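Local coordinates for protein NAD dependent epimerase/dehydratase family (uncultured archaeon MedDCM-OCT-S05-C57, PDB 5Y1F) that probably catalyses the NAD+-dependent oxidation of L-threonine at its 3-position, as a monomeric short-chain dehydrogenase of the epimerase/dehydratase family that binds NAD+, at residues A201-V209 with L265-F275; N219-M227 with A288-N296. All coordinates share one frame; numbering follows the deposited sequence.

Interaction 1. Residues A201-V209 with L265-F275; sequences AVEMYFDAV and LEKEISAHVDF
Two methyl groups lie on two aromatic rings in opposite senses across this contact: Ile269 CD1 sits over a face of the Tyr205 ring, and Ala208 CB sits over a face of the Phe275 ring. Both are CH-pi contacts, with CD1 of Ile269 3.8 Å from the Tyr205 centroid and CB of Ala208 3.6 Å from the Phe275 centroid, each 17° off the ring normal and displaced toward the rim. The Phe275 ring reaches the methyl because CG stands between the backbone N and the carbonyl carbon (chi1 86°). Met204 runs out at about a right angle to Phe275; its CG meets CZ of that ring at 3.7 Å, while SD lies at the ring edge, a Met-aromatic contact, and also rests near the backbone of Glu266. Leu265 splits its two methyls between Ala201 and Tyr205 on the facing helix: CD2 touches Ala201 CB at 3.6 Å and CD1 lies 3.5 Å from Tyr205 OH, whose hydrogen bond goes to Thr316 on helix 312-326. Beyond the helical part, Val273 CG1 packs on the carbonyl oxygen of Ala208 at 3.5 Å. No hydrogen bond joins the segments; Ser270 OG bonds within its own segment to Glu266 O from above the carbonyl plane, an oxygen that also accepts from Ser270 N. The short helical segments cross at -31° with axes 10.6 Å apart, running in roughly the same direction. Such apolar helix-helix packing, closed by Phe275 just before strand 276-279, is found here in the C-terminal part of an epimerase/dehydratase-type dehydrogenase, beside its Rossmann-fold nucleotide-binding sheet.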
# COMPACT_ATOMS: atom_id res chain seq x y z
N ALA A 201 -3.69 0.51 13.89
CA ALA A 201 -4.42 1.76 13.80
C ALA A 201 -5.85 1.49 13.26
O ALA A 201 -6.87 1.85 13.93
CB ALA A 201 -3.66 2.79 12.98
N VAL A 202 -5.98 0.66 12.25
CA VAL A 202 -7.27 0.30 11.74
C VAL A 202 -8.07 -0.44 12.80
O VAL A 202 -9.24 -0.12 13.04
CB VAL A 202 -7.17 -0.49 10.43
CG1 VAL A 202 -8.50 -1.00 9.97
CG2 VAL A 202 -6.58 0.39 9.33
N GLU A 203 -7.47 -1.45 13.39
CA GLU A 203 -8.17 -2.26 14.40
C GLU A 203 -8.64 -1.44 15.57
O GLU A 203 -9.74 -1.66 16.11
CB GLU A 203 -7.30 -3.40 14.90
CG GLU A 203 -6.95 -4.44 13.87
CD GLU A 203 -6.04 -5.55 14.38
OE1 GLU A 203 -5.73 -6.44 13.56
OE2 GLU A 203 -5.63 -5.49 15.57
N MET A 204 -7.90 -0.43 15.94
CA MET A 204 -8.25 0.38 17.10
C MET A 204 -9.58 1.06 16.75
O MET A 204 -10.48 1.14 17.61
CB MET A 204 -7.16 1.42 17.41
CG MET A 204 -7.35 2.02 18.73
SD MET A 204 -6.12 3.30 19.13
CE MET A 204 -4.70 2.27 19.53
N TYR A 205 -9.70 1.64 15.54
CA TYR A 205 -10.97 2.24 15.17
C TYR A 205 -12.12 1.22 15.18
O TYR A 205 -13.21 1.51 15.71
CB TYR A 205 -10.86 2.86 13.77
CG TYR A 205 -10.14 4.16 13.67
CD1 TYR A 205 -10.72 5.34 14.10
CD2 TYR A 205 -8.86 4.24 13.12
CE1 TYR A 205 -10.11 6.59 13.89
CE2 TYR A 205 -8.21 5.46 12.99
CZ TYR A 205 -8.87 6.63 13.32
OH TYR A 205 -8.23 7.83 13.15
N PHE A 206 -11.92 0.11 14.49
CA PHE A 206 -12.97 -0.89 14.39
C PHE A 206 -13.45 -1.34 15.76
O PHE A 206 -14.66 -1.39 16.04
CB PHE A 206 -12.52 -2.11 13.59
CG PHE A 206 -12.68 -2.00 12.08
CD1 PHE A 206 -11.87 -1.19 11.31
CD2 PHE A 206 -13.61 -2.78 11.42
CE1 PHE A 206 -11.99 -1.15 9.91
CE2 PHE A 206 -13.68 -2.79 10.03
CZ PHE A 206 -12.89 -1.96 9.27
N ASP A 207 -12.52 -1.72 16.63
CA ASP A 207 -12.87 -2.27 17.92
C ASP A 207 -13.38 -1.22 18.88
O ASP A 207 -14.35 -1.48 19.66
CB ASP A 207 -11.68 -3.02 18.51
CG ASP A 207 -11.46 -4.36 17.90
OD1 ASP A 207 -12.08 -4.74 16.86
OD2 ASP A 207 -10.63 -5.11 18.45
N ALA A 208 -12.88 -0.00 18.83
CA ALA A 208 -13.45 1.08 19.59
C ALA A 208 -14.93 1.23 19.32
O ALA A 208 -15.73 1.30 20.26
CB ALA A 208 -12.74 2.37 19.36
N VAL A 209 -15.29 1.26 18.06
CA VAL A 209 -16.68 1.52 17.69
C VAL A 209 -17.51 0.27 17.94
O VAL A 209 -18.63 0.39 18.48
CB VAL A 209 -16.78 1.98 16.23
CG1 VAL A 209 -18.23 1.95 15.75
CG2 VAL A 209 -16.16 3.33 16.03
N LEU A 265 -3.27 8.09 19.01
CA LEU A 265 -4.47 7.68 18.27
C LEU A 265 -5.59 7.32 19.24
O LEU A 265 -6.75 7.70 19.02
CB LEU A 265 -4.14 6.53 17.33
CG LEU A 265 -5.34 6.06 16.52
CD1 LEU A 265 -5.87 7.16 15.62
CD2 LEU A 265 -4.95 4.84 15.69
N GLU A 266 -5.28 6.60 20.31
CA GLU A 266 -6.29 6.27 21.32
C GLU A 266 -6.94 7.55 21.84
O GLU A 266 -8.19 7.60 21.98
CB GLU A 266 -5.68 5.48 22.46
CG GLU A 266 -6.68 5.16 23.56
CD GLU A 266 -6.06 4.59 24.83
OE1 GLU A 266 -6.85 4.39 25.79
OE2 GLU A 266 -4.83 4.32 24.93
N LYS A 267 -6.14 8.56 22.14
CA LYS A 267 -6.71 9.78 22.70
C LYS A 267 -7.58 10.48 21.66
O LYS A 267 -8.64 11.00 22.00
CB LYS A 267 -5.60 10.72 23.14
CG LYS A 267 -4.91 10.34 24.44
CD LYS A 267 -3.77 11.31 24.74
CE LYS A 267 -3.09 11.02 26.08
NZ LYS A 267 -2.37 9.72 26.14
N GLU A 268 -7.20 10.46 20.40
CA GLU A 268 -8.04 11.05 19.36
C GLU A 268 -9.36 10.33 19.23
O GLU A 268 -10.44 10.96 19.18
CB GLU A 268 -7.28 11.08 18.04
CG GLU A 268 -7.98 11.90 16.99
CD GLU A 268 -7.98 13.39 17.31
OE1 GLU A 268 -6.98 13.89 17.87
OE2 GLU A 268 -8.93 14.07 16.90
N ILE A 269 -9.33 9.02 19.23
CA ILE A 269 -10.54 8.25 19.11
C ILE A 269 -11.43 8.44 20.32
O ILE A 269 -12.66 8.62 20.18
CB ILE A 269 -10.21 6.78 18.90
CG1 ILE A 269 -9.57 6.59 17.54
CG2 ILE A 269 -11.48 5.91 19.04
CD1 ILE A 269 -9.02 5.20 17.32
N SER A 270 -10.83 8.52 21.50
CA SER A 270 -11.57 8.67 22.75
C SER A 270 -12.29 10.00 22.84
O SER A 270 -13.22 10.13 23.67
CB SER A 270 -10.62 8.55 23.95
OG SER A 270 -10.20 7.24 24.11
N ALA A 271 -11.86 11.00 22.09
CA ALA A 271 -12.59 12.27 22.04
C ALA A 271 -13.97 12.09 21.39
O ALA A 271 -14.80 13.02 21.47
CB ALA A 271 -11.80 13.33 21.30
N HIS A 272 -14.22 10.95 20.74
CA HIS A 272 -15.46 10.71 20.00
C HIS A 272 -16.24 9.52 20.54
O HIS A 272 -17.48 9.49 20.44
CB HIS A 272 -15.14 10.43 18.53
CG HIS A 272 -14.56 11.60 17.81
ND1 HIS A 272 -15.33 12.67 17.41
CD2 HIS A 272 -13.28 11.91 17.51
CE1 HIS A 272 -14.54 13.60 16.90
NE2 HIS A 272 -13.29 13.16 16.93
N VAL A 273 -15.52 8.50 20.97
CA VAL A 273 -16.10 7.23 21.35
C VAL A 273 -15.47 6.76 22.66
O VAL A 273 -14.27 6.96 22.88
CB VAL A 273 -15.90 6.18 20.23
CG1 VAL A 273 -16.07 4.76 20.75
CG2 VAL A 273 -16.90 6.45 19.11
N ASP A 274 -16.29 6.25 23.56
CA ASP A 274 -15.77 5.72 24.81
C ASP A 274 -15.14 4.37 24.53
O ASP A 274 -15.81 3.49 24.04
CB ASP A 274 -16.93 5.51 25.79
CG ASP A 274 -16.45 5.14 27.17
OD1 ASP A 274 -15.63 5.89 27.73
OD2 ASP A 274 -16.89 4.09 27.70
N PHE A 275 -13.88 4.16 24.92
CA PHE A 275 -13.34 2.76 24.82
C PHE A 275 -12.13 2.48 25.69
O PHE A 275 -11.47 3.39 26.09
CB PHE A 275 -13.11 2.26 23.34
CG PHE A 275 -11.75 2.63 22.74
CD1 PHE A 275 -10.85 1.68 22.36
CD2 PHE A 275 -11.43 3.94 22.56
CE1 PHE A 275 -9.61 2.05 21.77
CE2 PHE A 275 -10.20 4.33 22.03
CZ PHE A 275 -9.29 3.39 21.62

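Interaction 2. Residues N219-M227 with A288-N296; sequences NRNTRLPMM and ADTWPISIN
With CG anti to the backbone N (chi1 -179°) and chi2 extended as well, Arg223 passes its aliphatic stem obliquely across Ile293, and CD comes to 3.4 Å from Ile293 CG2. Leu224 turns the other way at its first torsion, CG anti to the carbonyl carbon (chi1 -68°), which carries its two methyls to the turn at 288-291: CD1 packs on Ala288 CB, and CD2 lies 3.8 Å from Trp291 CB and 3.5 Å from the carbonyl oxygen of Pro292. Thr222 CG2 meets the same Ala288 methyl. Pro225 fits against the chain that follows, its CD 3.2 Å from Pro292 O and its CG 3.7 Å from Ile295 CG1. Lacking an N-H, Pro225 has no hydrogen to offer Ile293 O; that oxygen accepts from Ser259 OG on the adjacent strand 258-261. The guanidinium of Arg223 bends away at chi3 and pairs with Glu264. Replacing Arg223 by an alanine removes the stem that covers Ile293 CG2 and would probably leave Glu264 without this salt-bridge partner. At the outer end a water donates to both Asn219 OD1 (3.0 Å) and Asp289 OD1 (2.9 Å), a bridge between the two segments. The Trp291 side chain lies near the NAD+-binding Tyr156 and about 7 Å from the bound NAD, placing this loop beside the NAD site. With no direct hydrogen bond across, the loop rests on the start of strand 223-228 through apolar side chains, the Pro292 carbonyl oxygen lying close to CH groups of Leu224 and Pro225; several loop oxygens bond elsewhere, Trp291 O with Lys141 and Ser294 O with Thr144.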
# COMPACT_ATOMS: atom_id res chain seq x y z
N ASN A 219 3.18 -1.59 21.60
CA ASN A 219 3.18 -0.80 22.81
C ASN A 219 2.68 0.62 22.54
O ASN A 219 2.61 1.06 21.37
CB ASN A 219 4.56 -0.87 23.53
CG ASN A 219 5.66 -0.13 22.81
OD1 ASN A 219 6.80 -0.69 22.69
ND2 ASN A 219 5.43 1.07 22.48
N ARG A 220 2.33 1.34 23.58
CA ARG A 220 1.59 2.57 23.45
C ARG A 220 2.39 3.70 22.78
O ARG A 220 1.84 4.67 22.33
CB ARG A 220 1.03 3.07 24.79
CG ARG A 220 2.07 3.44 25.83
CD ARG A 220 1.49 4.12 27.05
NE ARG A 220 0.49 3.32 27.70
CZ ARG A 220 -0.80 3.63 27.84
NH1 ARG A 220 -1.28 4.83 27.45
NH2 ARG A 220 -1.58 2.77 28.42
N ASN A 221 3.70 3.62 22.82
CA ASN A 221 4.51 4.65 22.21
C ASN A 221 4.88 4.37 20.76
O ASN A 221 5.49 5.26 20.13
CB ASN A 221 5.78 4.90 23.02
CG ASN A 221 6.65 3.69 23.08
OD1 ASN A 221 6.40 2.79 23.87
ND2 ASN A 221 7.63 3.63 22.19
N THR A 222 4.47 3.22 20.21
CA THR A 222 4.85 2.84 18.84
C THR A 222 4.38 3.92 17.89
O THR A 222 3.22 4.33 17.95
CB THR A 222 4.23 1.50 18.48
OG1 THR A 222 4.64 0.52 19.43
CG2 THR A 222 4.65 1.07 17.07
N ARG A 223 5.30 4.45 17.08
CA ARG A 223 5.05 5.65 16.32
C ARG A 223 5.58 5.36 14.91
O ARG A 223 6.76 5.12 14.72
CB ARG A 223 5.84 6.78 16.97
CG ARG A 223 5.69 8.13 16.31
CD ARG A 223 6.53 9.17 17.02
NE ARG A 223 6.18 9.36 18.42
CZ ARG A 223 5.13 10.07 18.83
NH1 ARG A 223 4.43 10.81 17.98
NH2 ARG A 223 4.80 10.04 20.10
N LEU A 224 4.68 5.38 13.94
CA LEU A 224 5.01 5.05 12.55
C LEU A 224 4.38 6.08 11.62
O LEU A 224 3.36 6.73 11.97
CB LEU A 224 4.49 3.69 12.18
CG LEU A 224 5.14 2.52 12.86
CD1 LEU A 224 4.47 1.21 12.54
CD2 LEU A 224 6.62 2.44 12.50
N PRO A 225 4.95 6.26 10.44
CA PRO A 225 4.33 7.06 9.40
C PRO A 225 3.01 6.40 8.97
O PRO A 225 2.96 5.20 8.73
CB PRO A 225 5.35 7.02 8.26
CG PRO A 225 6.61 6.56 8.85
CD PRO A 225 6.19 5.64 9.96
N MET A 226 1.94 7.19 8.94
CA MET A 226 0.58 6.72 8.60
C MET A 226 -0.07 7.70 7.61
O MET A 226 0.24 8.89 7.56
CB MET A 226 -0.28 6.69 9.87
CG MET A 226 0.12 5.64 10.91
SD MET A 226 -0.44 3.98 10.49
CE MET A 226 0.06 3.08 11.97
N MET A 227 -1.07 7.18 6.91
CA MET A 227 -1.81 7.96 5.93
C MET A 227 -3.19 7.38 5.77
O MET A 227 -3.38 6.17 5.72
CB MET A 227 -1.04 7.93 4.60
CG MET A 227 -1.66 8.74 3.47
SD MET A 227 -0.70 8.78 1.96
CE MET A 227 0.80 9.61 2.50
N ALA A 288 7.84 -3.27 13.75
CA ALA A 288 7.63 -1.84 13.86
C ALA A 288 8.80 -1.10 14.43
O ALA A 288 9.13 0.03 14.01
CB ALA A 288 6.36 -1.55 14.70
N ASP A 289 9.47 -1.69 15.41
CA ASP A 289 10.60 -1.06 16.09
C ASP A 289 11.74 -0.78 15.11
O ASP A 289 12.56 0.11 15.40
CB ASP A 289 11.20 -2.00 17.17
CG ASP A 289 10.40 -2.14 18.43
OD1 ASP A 289 9.48 -1.36 18.62
OD2 ASP A 289 10.76 -3.10 19.19
N THR A 290 11.82 -1.49 13.98
CA THR A 290 12.94 -1.32 13.04
C THR A 290 12.65 -0.30 11.97
O THR A 290 13.49 -0.07 11.12
CB THR A 290 13.33 -2.65 12.37
OG1 THR A 290 12.36 -3.02 11.40
CG2 THR A 290 13.56 -3.76 13.44
N TRP A 291 11.47 0.31 12.00
CA TRP A 291 11.03 1.26 10.97
C TRP A 291 11.16 2.70 11.45
O TRP A 291 11.13 2.96 12.66
CB TRP A 291 9.58 1.00 10.55
CG TRP A 291 9.35 -0.29 9.83
CD1 TRP A 291 10.31 -1.13 9.33
CD2 TRP A 291 8.11 -0.84 9.46
NE1 TRP A 291 9.71 -2.19 8.70
CE2 TRP A 291 8.36 -2.03 8.75
CE3 TRP A 291 6.79 -0.45 9.69
CZ2 TRP A 291 7.32 -2.83 8.25
CZ3 TRP A 291 5.76 -1.21 9.09
CH2 TRP A 291 6.04 -2.43 8.46
N PRO A 292 11.20 3.66 10.51
CA PRO A 292 11.23 5.05 10.89
C PRO A 292 9.94 5.51 11.55
O PRO A 292 8.90 4.86 11.48
CB PRO A 292 11.41 5.81 9.55
CG PRO A 292 11.73 4.83 8.55
CD PRO A 292 11.38 3.47 9.06
N ILE A 293 10.04 6.65 12.19
CA ILE A 293 8.89 7.33 12.74
C ILE A 293 8.22 8.26 11.72
O ILE A 293 7.01 8.50 11.81
CB ILE A 293 9.35 8.14 13.99
CG1 ILE A 293 9.68 7.23 15.18
CG2 ILE A 293 8.51 9.37 14.28
CD1 ILE A 293 8.92 5.96 15.24
N SER A 294 9.02 8.86 10.84
CA SER A 294 8.50 9.83 9.90
C SER A 294 9.41 9.90 8.69
O SER A 294 10.55 9.44 8.76
CB SER A 294 8.37 11.21 10.57
OG SER A 294 9.61 11.68 10.98
N ILE A 295 8.90 10.50 7.62
CA ILE A 295 9.49 10.37 6.30
C ILE A 295 9.61 11.73 5.63
O ILE A 295 8.63 12.46 5.55
CB ILE A 295 8.57 9.50 5.41
CG1 ILE A 295 8.40 8.08 5.97
CG2 ILE A 295 9.05 9.46 3.97
CD1 ILE A 295 9.71 7.34 6.09
N ASN A 296 10.75 12.01 5.00
CA ASN A 296 10.92 13.25 4.17
C ASN A 296 10.50 12.90 2.75
O ASN A 296 11.24 12.22 2.02
CB ASN A 296 12.36 13.75 4.22
CG ASN A 296 12.51 15.14 3.64
OD1 ASN A 296 13.44 15.91 4.08
ND2 ASN A 296 11.66 15.50 2.78
O HOH W 1 9.46 -1.27 21.52

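Interaction 1 is partly buried, about 22 Å from the centre of the chain, whereas interaction 2 is a buried contact about 16 Å from it. The first pairs helix 199-211 with helix 262-270 and the turn after it; the second lays a loop on strand 223-228. Along the chain their segments alternate, and Ala201 CB touches Met226 CE at 3.9 Å, so the helix of one packs on the strand of the other. Neither has a direct hydrogen bond between its segments. Rings and methyls dominate 201-209 with 265-275, while 219-227 with 288-296 uses prolines, backbone carbonyls and a bridging water, nearer the bound NAD.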